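Local coordinates for protein methylmalonyl-CoA carboxyltransferase 12S subunit (Propionibacterium freudenreichii, PDB 1ON3) that transfers the carboxyl group of methylmalonyl-CoA to the biotin of the 1.3S subunit, yielding propanoyl-CoA, as the hexameric core of transcarboxylase, at residues F159-L164 with A187-I192; P169-I174 with K249-F254; F191-K196 with D242-I247; A198-T203 with G232-V237. All coordinates share one frame; numbering follows the deposited sequence.

All four contacts are buried, and they cluster round one sheet of the crotonase-like N-terminal domain, with contact 4 reaching out to a small two-stranded one. Contacts 2 and 3 set helix 241-253 against the neighbouring strands 170-175 and 191-195; they meet wholly inside the subunit, their centres about 9 Å apart, and rest on aliphatic methyl groups. Contacts 1 and 4 lie nearer a second subunit, which touches both. In contact 1 a helix meets the turn that leads into strand 191-195, and an asparagine and a threonine join the apolar packing. Contact 4 ties strand 199-201, which leads to bound methylmalonic acid, to the approach of strand 236-238 through one flexible methionine.

Contact 1: F159-L164 with A187-I192; sequences FANVKL and ALTDFI
The carboxamide of Asn161, the flat group in this contact, meets Leu188 and Thr189 with different atoms. Its nitrogen ND2 runs alongside the methyl of Thr189, 3.8 Å from CG2, the two side chains pointing the same way, while its carbon CG has the CB methylene of Leu188 beside it. Nearer the backbones the approach is closer still: Asn161 CB and Leu188 CB stand 3.6 Å apart where the side chains cross at about a right angle. The amide oxygen OD1 is hydrogen-bonded to Ser185 OG, and Thr189 OG1 to Pro186 O; with OG1 held there, CG2 faces the Asn161 amide. A short polar residue suits this place: it lets the backbones come near, and OD1 ties helix 147-164 to the start of helix 184-188. In the crotonase-like N-terminal domain, the contact joins the last turns of helix 147-164 to the link between helix 184-188 and sheet strand 191-195. One residue on, Val162 has CG1 anti to the backbone N (chi1 176°), and its other methyl, CG2, faces the fork of Leu188, 4.0 Å from CD2 and 4.1 Å from CD1. Val162 also packs on Ser396 of a second subunit, whose Asn520 is hydrogen-bonded to Asp190 OD2.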
# COMPACT_ATOMS: atom_id res chain seq x y z
N PHE E 159 8.04 -21.12 -16.56
CA PHE E 159 7.60 -20.38 -15.39
C PHE E 159 8.18 -18.96 -15.42
O PHE E 159 7.52 -18.00 -15.04
CB PHE E 159 8.02 -21.10 -14.12
CG PHE E 159 7.50 -20.47 -12.85
CD1 PHE E 159 8.22 -19.48 -12.20
CD2 PHE E 159 6.28 -20.88 -12.32
CE1 PHE E 159 7.73 -18.89 -11.02
CE2 PHE E 159 5.77 -20.31 -11.14
CZ PHE E 159 6.50 -19.31 -10.49
N ALA E 160 9.43 -18.85 -15.87
CA ALA E 160 10.10 -17.55 -15.94
C ALA E 160 9.45 -16.66 -17.01
O ALA E 160 9.29 -15.45 -16.81
CB ALA E 160 11.60 -17.75 -16.24
N ASN E 161 9.07 -17.24 -18.15
CA ASN E 161 8.42 -16.47 -19.22
C ASN E 161 7.14 -15.86 -18.67
O ASN E 161 6.83 -14.69 -18.93
CB ASN E 161 8.04 -17.36 -20.42
CG ASN E 161 9.22 -17.71 -21.31
OD1 ASN E 161 9.44 -18.88 -21.60
ND2 ASN E 161 9.97 -16.70 -21.76
N VAL E 162 6.39 -16.65 -17.90
CA VAL E 162 5.15 -16.18 -17.31
C VAL E 162 5.44 -15.13 -16.24
O VAL E 162 4.71 -14.15 -16.11
CB VAL E 162 4.33 -17.36 -16.72
CG1 VAL E 162 3.06 -16.84 -16.02
CG2 VAL E 162 3.93 -18.33 -17.85
N LYS E 163 6.49 -15.34 -15.47
CA LYS E 163 6.84 -14.37 -14.43
C LYS E 163 7.13 -13.00 -15.07
O LYS E 163 6.65 -11.97 -14.58
CB LYS E 163 8.06 -14.87 -13.65
CG LYS E 163 8.47 -14.02 -12.46
CD LYS E 163 9.68 -14.67 -11.77
CE LYS E 163 10.10 -13.91 -10.52
NZ LYS E 163 11.41 -14.43 -9.98
N LEU E 164 7.87 -12.99 -16.18
CA LEU E 164 8.21 -11.74 -16.87
C LEU E 164 7.04 -11.17 -17.68
O LEU E 164 7.05 -9.99 -18.05
CB LEU E 164 9.39 -11.94 -17.83
CG LEU E 164 10.83 -11.77 -17.31
CD1 LEU E 164 11.15 -12.81 -16.21
CD2 LEU E 164 11.80 -11.92 -18.48
N ALA E 187 5.81 -19.14 -27.35
CA ALA E 187 4.38 -18.86 -27.20
C ALA E 187 4.11 -18.02 -25.97
O ALA E 187 3.16 -17.26 -25.94
CB ALA E 187 3.59 -20.18 -27.10
N LEU E 188 4.93 -18.17 -24.95
CA LEU E 188 4.75 -17.42 -23.71
C LEU E 188 5.43 -16.04 -23.73
O LEU E 188 5.24 -15.25 -22.80
CB LEU E 188 5.25 -18.27 -22.53
CG LEU E 188 4.41 -19.54 -22.23
CD1 LEU E 188 5.15 -20.42 -21.22
CD2 LEU E 188 3.04 -19.16 -21.68
N THR E 189 6.21 -15.76 -24.77
CA THR E 189 6.85 -14.44 -24.88
C THR E 189 5.77 -13.57 -25.53
O THR E 189 4.65 -14.04 -25.75
CB THR E 189 8.10 -14.43 -25.79
OG1 THR E 189 7.74 -14.76 -27.14
CG2 THR E 189 9.16 -15.44 -25.27
N ASP E 190 6.07 -12.32 -25.85
CA ASP E 190 5.03 -11.49 -26.45
C ASP E 190 4.92 -11.53 -27.96
O ASP E 190 3.81 -11.53 -28.51
CB ASP E 190 5.20 -10.05 -26.00
CG ASP E 190 5.15 -9.91 -24.50
OD1 ASP E 190 6.13 -9.41 -23.93
OD2 ASP E 190 4.13 -10.32 -23.91
N PHE E 191 6.07 -11.54 -28.64
CA PHE E 191 6.11 -11.58 -30.09
C PHE E 191 7.06 -12.61 -30.63
O PHE E 191 8.19 -12.73 -30.15
CB PHE E 191 6.53 -10.23 -30.66
CG PHE E 191 5.60 -9.11 -30.31
CD1 PHE E 191 5.84 -8.32 -29.20
CD2 PHE E 191 4.46 -8.90 -31.06
CE1 PHE E 191 4.93 -7.31 -28.83
CE2 PHE E 191 3.55 -7.90 -30.70
CZ PHE E 191 3.79 -7.11 -29.59
N ILE E 192 6.61 -13.36 -31.64
CA ILE E 192 7.48 -14.34 -32.28
C ILE E 192 7.81 -13.90 -33.70
O ILE E 192 6.90 -13.67 -34.50
CB ILE E 192 6.82 -15.73 -32.38
CG1 ILE E 192 6.54 -16.30 -30.99
CG2 ILE E 192 7.75 -16.67 -33.17
CD1 ILE E 192 5.75 -17.62 -31.02

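Contact 2: P169-I174 with K249-F254; sequences PQIAII and KKLLSF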
# COMPACT_ATOMS: atom_id res chain seq x y z
N PRO E 169 9.11 -6.46 -21.85
CA PRO E 169 8.76 -7.06 -23.14
C PRO E 169 9.66 -8.25 -23.45
O PRO E 169 10.85 -8.22 -23.13
CB PRO E 169 9.00 -5.91 -24.13
CG PRO E 169 8.97 -4.68 -23.29
CD PRO E 169 9.66 -5.11 -22.03
N GLN E 170 9.08 -9.29 -24.06
CA GLN E 170 9.82 -10.49 -24.41
C GLN E 170 9.61 -10.79 -25.89
O GLN E 170 8.47 -10.96 -26.33
CB GLN E 170 9.34 -11.70 -23.59
CG GLN E 170 9.45 -11.56 -22.09
CD GLN E 170 8.91 -12.77 -21.38
OE1 GLN E 170 9.59 -13.79 -21.27
NE2 GLN E 170 7.66 -12.69 -20.90
N ILE E 171 10.71 -10.82 -26.63
CA ILE E 171 10.70 -11.05 -28.07
C ILE E 171 11.45 -12.34 -28.43
O ILE E 171 12.61 -12.52 -28.07
CB ILE E 171 11.36 -9.85 -28.81
CG1 ILE E 171 10.54 -8.58 -28.53
CG2 ILE E 171 11.44 -10.11 -30.32
CD1 ILE E 171 11.23 -7.27 -28.98
N ALA E 172 10.77 -13.23 -29.14
CA ALA E 172 11.40 -14.48 -29.54
C ALA E 172 11.68 -14.44 -31.03
O ALA E 172 10.85 -13.99 -31.82
CB ALA E 172 10.48 -15.64 -29.22
N ILE E 173 12.87 -14.89 -31.41
CA ILE E 173 13.22 -14.96 -32.83
C ILE E 173 13.59 -16.41 -33.12
O ILE E 173 14.59 -16.91 -32.60
CB ILE E 173 14.44 -14.07 -33.19
CG1 ILE E 173 14.18 -12.61 -32.81
CG2 ILE E 173 14.72 -14.14 -34.68
CD1 ILE E 173 14.85 -12.19 -31.52
N ILE E 174 12.76 -17.10 -33.90
CA ILE E 174 13.01 -18.49 -34.25
C ILE E 174 13.82 -18.43 -35.53
O ILE E 174 13.31 -18.00 -36.57
CB ILE E 174 11.72 -19.29 -34.55
CG1 ILE E 174 10.59 -18.89 -33.60
CG2 ILE E 174 12.03 -20.80 -34.44
CD1 ILE E 174 10.85 -19.12 -32.16
N LYS E 249 14.45 -4.89 -34.05
CA LYS E 249 14.80 -3.52 -33.65
C LYS E 249 13.63 -2.57 -33.89
O LYS E 249 13.33 -1.73 -33.04
CB LYS E 249 16.02 -3.01 -34.44
CG LYS E 249 17.30 -3.81 -34.20
CD LYS E 249 18.48 -3.22 -34.97
CE LYS E 249 19.72 -4.07 -34.79
NZ LYS E 249 20.91 -3.57 -35.56
N LYS E 250 12.96 -2.71 -35.03
CA LYS E 250 11.80 -1.87 -35.35
C LYS E 250 10.71 -2.10 -34.29
O LYS E 250 10.15 -1.15 -33.74
CB LYS E 250 11.27 -2.22 -36.74
CG LYS E 250 10.04 -1.42 -37.17
CD LYS E 250 10.39 0.02 -37.45
CE LYS E 250 9.19 0.79 -37.95
NZ LYS E 250 9.55 2.20 -38.17
N LEU E 251 10.41 -3.36 -34.01
CA LEU E 251 9.40 -3.70 -33.01
C LEU E 251 9.79 -3.14 -31.64
O LEU E 251 8.98 -2.51 -30.96
CB LEU E 251 9.26 -5.23 -32.92
CG LEU E 251 8.47 -5.80 -31.73
CD1 LEU E 251 6.99 -5.36 -31.82
CD2 LEU E 251 8.57 -7.33 -31.73
N LEU E 252 11.03 -3.36 -31.23
CA LEU E 252 11.46 -2.85 -29.94
C LEU E 252 11.32 -1.33 -29.82
O LEU E 252 11.00 -0.82 -28.74
CB LEU E 252 12.91 -3.24 -29.66
CG LEU E 252 13.49 -2.87 -28.29
CD1 LEU E 252 12.73 -3.55 -27.16
CD2 LEU E 252 14.96 -3.28 -28.25
N SER E 253 11.53 -0.61 -30.93
CA SER E 253 11.45 0.85 -30.91
C SER E 253 10.10 1.41 -30.48
O SER E 253 10.02 2.55 -30.04
CB SER E 253 11.83 1.43 -32.29
OG SER E 253 10.80 1.26 -33.26
N PHE E 254 9.03 0.61 -30.59
CA PHE E 254 7.70 1.06 -30.18
C PHE E 254 7.42 0.75 -28.71
O PHE E 254 6.43 1.22 -28.14
CB PHE E 254 6.59 0.36 -31.00
CG PHE E 254 6.52 0.78 -32.44
CD1 PHE E 254 7.14 0.01 -33.43
CD2 PHE E 254 5.85 1.95 -32.81
CE1 PHE E 254 7.10 0.40 -34.77
CE2 PHE E 254 5.80 2.35 -34.13
CZ PHE E 254 6.43 1.57 -35.13
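Ile171 and Leu251 reach toward each other and meet tip to tip, the methyl CD1 of Ile171 lying 3.8 Å from CD2 of Leu251. The same Leu251 methyl is 4.0 Å from CG1 of Ile171, so one branch of the leucine rests on the outer two carbons of the isoleucine. Leu251 comes down from the helix with CG anti to the backbone N (chi1 167°), while Ile171 stands up from the strand with a nearly straight CG1 arm (chi2 169°). Leu252 helps from the flank, its CD1 4.4 Å from Ile171 CD1. The arrangement is that of a helix laid on a sheet in an alpha/beta domain: strand 170-175 is an inner strand, flanked by strands 133-139 and 191-195, and helix 241-253 lies over it. A beta-branched isoleucine fits the extended strand, and leucine, at home in a helix, reaches down with one branch to meet it. Leu251 touches Phe191 of the same sheet and Leu306 of the second seven-stranded sheet, so the helix has an apolar neighbour from each half of the chain. Just beyond, the ring of Phe254 takes the carbonyl oxygen of Leu251 at its edge, in plane, and makes a cation-pi contact with Arg322.

Contact 3: F191-K196 with D242-I247; sequences FIIMTK and DAAELI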
# COMPACT_ATOMS: atom_id res chain seq x y z
N PHE E 191 6.07 -11.54 -28.64
CA PHE E 191 6.11 -11.58 -30.09
C PHE E 191 7.06 -12.61 -30.63
O PHE E 191 8.19 -12.73 -30.15
CB PHE E 191 6.53 -10.23 -30.66
CG PHE E 191 5.60 -9.11 -30.31
CD1 PHE E 191 5.84 -8.32 -29.20
CD2 PHE E 191 4.46 -8.90 -31.06
CE1 PHE E 191 4.93 -7.31 -28.83
CE2 PHE E 191 3.55 -7.90 -30.70
CZ PHE E 191 3.79 -7.11 -29.59
N ILE E 192 6.61 -13.36 -31.64
CA ILE E 192 7.48 -14.34 -32.28
C ILE E 192 7.81 -13.90 -33.70
O ILE E 192 6.90 -13.67 -34.50
CB ILE E 192 6.82 -15.73 -32.38
CG1 ILE E 192 6.54 -16.30 -30.99
CG2 ILE E 192 7.75 -16.67 -33.17
CD1 ILE E 192 5.75 -17.62 -31.02
N ILE E 193 9.11 -13.76 -33.99
CA ILE E 193 9.59 -13.41 -35.33
C ILE E 193 10.21 -14.72 -35.81
O ILE E 193 11.09 -15.25 -35.14
CB ILE E 193 10.71 -12.35 -35.31
CG1 ILE E 193 10.17 -11.03 -34.75
CG2 ILE E 193 11.23 -12.11 -36.72
CD1 ILE E 193 11.28 -10.10 -34.27
N MET E 194 9.76 -15.22 -36.95
CA MET E 194 10.24 -16.49 -37.48
C MET E 194 10.82 -16.31 -38.88
O MET E 194 10.17 -15.74 -39.75
CB MET E 194 9.05 -17.45 -37.52
CG MET E 194 9.39 -18.90 -37.52
SD MET E 194 7.93 -19.93 -37.25
CE MET E 194 8.62 -21.46 -37.92
N THR E 195 12.04 -16.81 -39.11
CA THR E 195 12.66 -16.69 -40.43
C THR E 195 12.18 -17.82 -41.33
O THR E 195 11.59 -18.80 -40.86
CB THR E 195 14.19 -16.78 -40.38
OG1 THR E 195 14.56 -18.13 -40.10
CG2 THR E 195 14.75 -15.85 -39.30
N LYS E 196 12.42 -17.69 -42.64
CA LYS E 196 11.99 -18.72 -43.57
C LYS E 196 12.87 -19.97 -43.53
O LYS E 196 12.61 -20.95 -44.22
CB LYS E 196 11.89 -18.14 -44.99
CG LYS E 196 10.67 -17.24 -45.12
CD LYS E 196 10.42 -16.73 -46.52
CE LYS E 196 9.08 -15.99 -46.57
NZ LYS E 196 8.75 -15.46 -47.91
N ASP E 242 19.12 -11.41 -41.16
CA ASP E 242 19.32 -9.95 -41.21
C ASP E 242 17.96 -9.26 -41.11
O ASP E 242 17.82 -8.24 -40.44
CB ASP E 242 19.99 -9.52 -42.51
CG ASP E 242 21.47 -9.84 -42.55
OD1 ASP E 242 21.94 -10.25 -43.64
OD2 ASP E 242 22.17 -9.66 -41.53
N ALA E 243 16.97 -9.83 -41.78
CA ALA E 243 15.62 -9.27 -41.76
C ALA E 243 14.97 -9.40 -40.39
O ALA E 243 14.21 -8.53 -39.97
CB ALA E 243 14.76 -9.97 -42.81
N ALA E 244 15.25 -10.51 -39.71
CA ALA E 244 14.67 -10.76 -38.39
C ALA E 244 15.23 -9.76 -37.39
O ALA E 244 14.52 -9.28 -36.51
CB ALA E 244 14.96 -12.20 -37.94
N GLU E 245 16.52 -9.46 -37.54
CA GLU E 245 17.20 -8.52 -36.67
C GLU E 245 16.65 -7.11 -36.90
O GLU E 245 16.46 -6.35 -35.94
CB GLU E 245 18.71 -8.60 -36.91
CG GLU E 245 19.30 -9.89 -36.31
CD GLU E 245 20.45 -10.50 -37.10
OE1 GLU E 245 20.82 -11.66 -36.78
OE2 GLU E 245 21.00 -9.85 -38.02
N LEU E 246 16.38 -6.76 -38.15
CA LEU E 246 15.82 -5.44 -38.44
C LEU E 246 14.40 -5.36 -37.87
O LEU E 246 14.01 -4.35 -37.30
CB LEU E 246 15.78 -5.16 -39.95
CG LEU E 246 17.11 -4.82 -40.64
CD1 LEU E 246 16.92 -4.64 -42.15
CD2 LEU E 246 17.66 -3.52 -40.02
N ILE E 247 13.63 -6.43 -38.02
CA ILE E 247 12.27 -6.43 -37.49
C ILE E 247 12.30 -6.32 -35.96
O ILE E 247 11.53 -5.55 -35.37
CB ILE E 247 11.49 -7.71 -37.91
CG1 ILE E 247 11.22 -7.68 -39.42
CG2 ILE E 247 10.16 -7.79 -37.15
CD1 ILE E 247 10.73 -9.01 -40.00
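Ile193 holds CG1 anti to its own carbonyl carbon (chi1 -64°) and keeps that arm extended (chi2 161°), which separates its two methyls and gives each a different partner on the helix. The branch methyl CG2 meets Ala244 CB at 3.9 Å; the terminal CD1 goes further and lies 3.9 Å from Ile247 CG2, one helical turn on. Ile193 and Ile247 lie flank to flank, running opposite ways, and Ile193 CD1 also passes 4.0 Å from the carbonyl oxygen of Ala244. Thr195, two residues along the strand, brings CG2 to within 3.9 Å of the same Ala244 methyl, which is thus touched by two strand residues. Small Ala244 permits a close approach, with its CA 6.5 Å from that of Ile193. Strand 191-195 and helix 242-247 run almost antiparallel, at 162°, with their axes 8.5 Å apart, as expected where strand 236-238 is followed by a helix that turns back over the parallel part of the sheet. Were Ile193 an alanine, a gap would probably open under the helix, leaving the Ile247 methyl without its partner on strand 191-195 and Ala244 supported only by Thr195 from this strand. Polar groups are served away from the interface: Thr195 OG1 is hydrogen-bonded to Lys197 N, and Lys196 forms a salt bridge with Glu239. The interface itself is made by apolar side-chain groups, with no polar pair between the two segments, so the strand and helix are held by complementary shape and the exclusion of water, with no directional bond to fix them.

Contact 4: A198-T203 with G232-V237; sequences AHMFIT and GNIHFV. With DXX (methylmalonic acid), chain U.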
# COMPACT_ATOMS: atom_id res chain seq x y z
N ALA E 198 13.49 -21.28 -40.50
CA ALA E 198 13.06 -21.90 -39.25
C ALA E 198 11.86 -22.82 -39.36
O ALA E 198 11.11 -22.78 -40.34
CB ALA E 198 12.76 -20.81 -38.21
N HIS E 199 11.71 -23.68 -38.36
CA HIS E 199 10.58 -24.60 -38.27
C HIS E 199 10.23 -24.75 -36.79
O HIS E 199 11.11 -24.75 -35.93
CB HIS E 199 10.91 -25.96 -38.91
CG HIS E 199 11.16 -25.87 -40.38
ND1 HIS E 199 12.41 -25.62 -40.90
CD2 HIS E 199 10.31 -25.90 -41.44
CE1 HIS E 199 12.32 -25.50 -42.22
NE2 HIS E 199 11.06 -25.66 -42.57
N MET E 200 8.95 -24.86 -36.51
CA MET E 200 8.47 -24.98 -35.15
C MET E 200 7.26 -25.90 -35.12
O MET E 200 6.41 -25.83 -36.00
CB MET E 200 8.10 -23.58 -34.64
CG MET E 200 7.52 -23.50 -33.25
SD MET E 200 7.58 -21.78 -32.63
CE MET E 200 6.21 -21.02 -33.53
N PHE E 201 7.19 -26.78 -34.13
CA PHE E 201 6.06 -27.69 -34.00
C PHE E 201 6.12 -28.47 -32.69
O PHE E 201 7.20 -28.63 -32.11
CB PHE E 201 5.99 -28.66 -35.20
CG PHE E 201 7.33 -29.23 -35.60
CD1 PHE E 201 8.03 -30.07 -34.74
CD2 PHE E 201 7.88 -28.93 -36.84
CE1 PHE E 201 9.27 -30.60 -35.11
CE2 PHE E 201 9.11 -29.45 -37.22
CZ PHE E 201 9.81 -30.29 -36.36
N ILE E 202 4.96 -28.91 -32.22
CA ILE E 202 4.92 -29.67 -30.97
C ILE E 202 5.28 -31.11 -31.31
O ILE E 202 6.07 -31.74 -30.60
CB ILE E 202 3.52 -29.61 -30.32
CG1 ILE E 202 3.29 -28.20 -29.74
CG2 ILE E 202 3.42 -30.65 -29.21
CD1 ILE E 202 4.48 -27.67 -28.91
N THR E 203 4.70 -31.62 -32.39
CA THR E 203 4.98 -32.99 -32.83
C THR E 203 5.56 -32.95 -34.25
O THR E 203 5.01 -32.30 -35.14
CB THR E 203 3.72 -33.85 -32.80
OG1 THR E 203 3.11 -33.75 -31.51
CG2 THR E 203 4.06 -35.32 -33.07
N GLY E 232 -1.79 -19.28 -36.56
CA GLY E 232 -1.95 -18.06 -35.79
C GLY E 232 -0.96 -17.93 -34.63
O GLY E 232 -1.18 -17.14 -33.70
N ASN E 233 0.14 -18.68 -34.71
CA ASN E 233 1.16 -18.71 -33.64
C ASN E 233 2.23 -17.61 -33.65
O ASN E 233 2.88 -17.40 -32.63
CB ASN E 233 1.96 -20.02 -33.68
CG ASN E 233 1.14 -21.25 -33.32
OD1 ASN E 233 1.34 -22.32 -33.90
ND2 ASN E 233 0.25 -21.12 -32.35
N ILE E 234 2.45 -16.96 -34.79
CA ILE E 234 3.53 -15.98 -34.84
C ILE E 234 3.14 -14.59 -35.29
O ILE E 234 2.07 -14.38 -35.87
CB ILE E 234 4.70 -16.47 -35.72
CG1 ILE E 234 4.25 -16.58 -37.19
CG2 ILE E 234 5.19 -17.83 -35.20
CD1 ILE E 234 5.38 -16.88 -38.16
N HIS E 235 4.04 -13.64 -35.08
CA HIS E 235 3.72 -12.25 -35.38
C HIS E 235 4.39 -11.60 -36.56
O HIS E 235 3.84 -10.63 -37.10
CB HIS E 235 3.96 -11.43 -34.11
CG HIS E 235 3.29 -11.99 -32.91
ND1 HIS E 235 3.76 -13.09 -32.23
CD2 HIS E 235 2.12 -11.65 -32.30
CE1 HIS E 235 2.93 -13.41 -31.26
NE2 HIS E 235 1.92 -12.56 -31.29
N PHE E 236 5.55 -12.11 -36.95
CA PHE E 236 6.28 -11.57 -38.08
C PHE E 236 7.00 -12.67 -38.83
O PHE E 236 7.57 -13.58 -38.21
CB PHE E 236 7.34 -10.54 -37.62
CG PHE E 236 6.78 -9.40 -36.82
CD1 PHE E 236 6.70 -9.49 -35.44
CD2 PHE E 236 6.28 -8.27 -37.45
CE1 PHE E 236 6.12 -8.45 -34.69
CE2 PHE E 236 5.70 -7.24 -36.72
CZ PHE E 236 5.62 -7.33 -35.33
N VAL E 237 6.97 -12.58 -40.16
CA VAL E 237 7.71 -13.53 -40.98
C VAL E 237 8.88 -12.73 -41.51
O VAL E 237 8.70 -11.62 -41.99
CB VAL E 237 6.90 -14.07 -42.18
CG1 VAL E 237 7.80 -14.86 -43.11
CG2 VAL E 237 5.80 -14.97 -41.68
C1 DXX U . 7.93 -36.01 -29.73
O1 DXX U . 8.94 -36.73 -29.27
CA DXX U . 8.18 -34.88 -30.12
CB DXX U . 7.90 -34.05 -29.04
C DXX U . 8.66 -34.37 -31.38
O DXX U . 8.14 -34.97 -32.34
O2 DXX U . 9.48 -33.44 -31.49
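The two backbones stay well apart, 9.7 Å between the CA atoms of Met200 and Asn233, and Gly232 turns the chain out of helix 224-231 with a positive phi of 74°, a conformation glycine takes readily. Met200 spans the distance. With CG anti to the backbone N (chi1 177°) its chain extends from the strand and then bends at the sulfur (chi3 76°), bringing CE 3.7 Å from the CG2 methyl of Ile234. The two side chains pass one another head to tail, and the same CE lies more loosely by Asn233, 4.4 Å from CB. A long, unbranched methionine suits this place: it reaches far, and its thioether bends easily. Met200 also packs on Ile385 of a second subunit, while its carbonyl oxygen is hydrogen-bonded to His227.

In the crotonase-like N-terminal domain, Met200 thus packs the small parallel pair 177-179/199-201 against the chain entering strand 236-238 of the main sheet. Farther along, Ile202 O lies 3.3 Å from the methyl carbon CB of methylmalonic acid (DXX). Thr203 CA is 3.8 Å from DXX O, and Gly204 N supplies a hydrogen bond to the ligand. Glu380 of the second subunit accepts a hydrogen bond from Ile202 N, placing the site at the subunit boundary. Apolar contact thus holds Met200, while backbone atoms just beyond it lie against the bound acid.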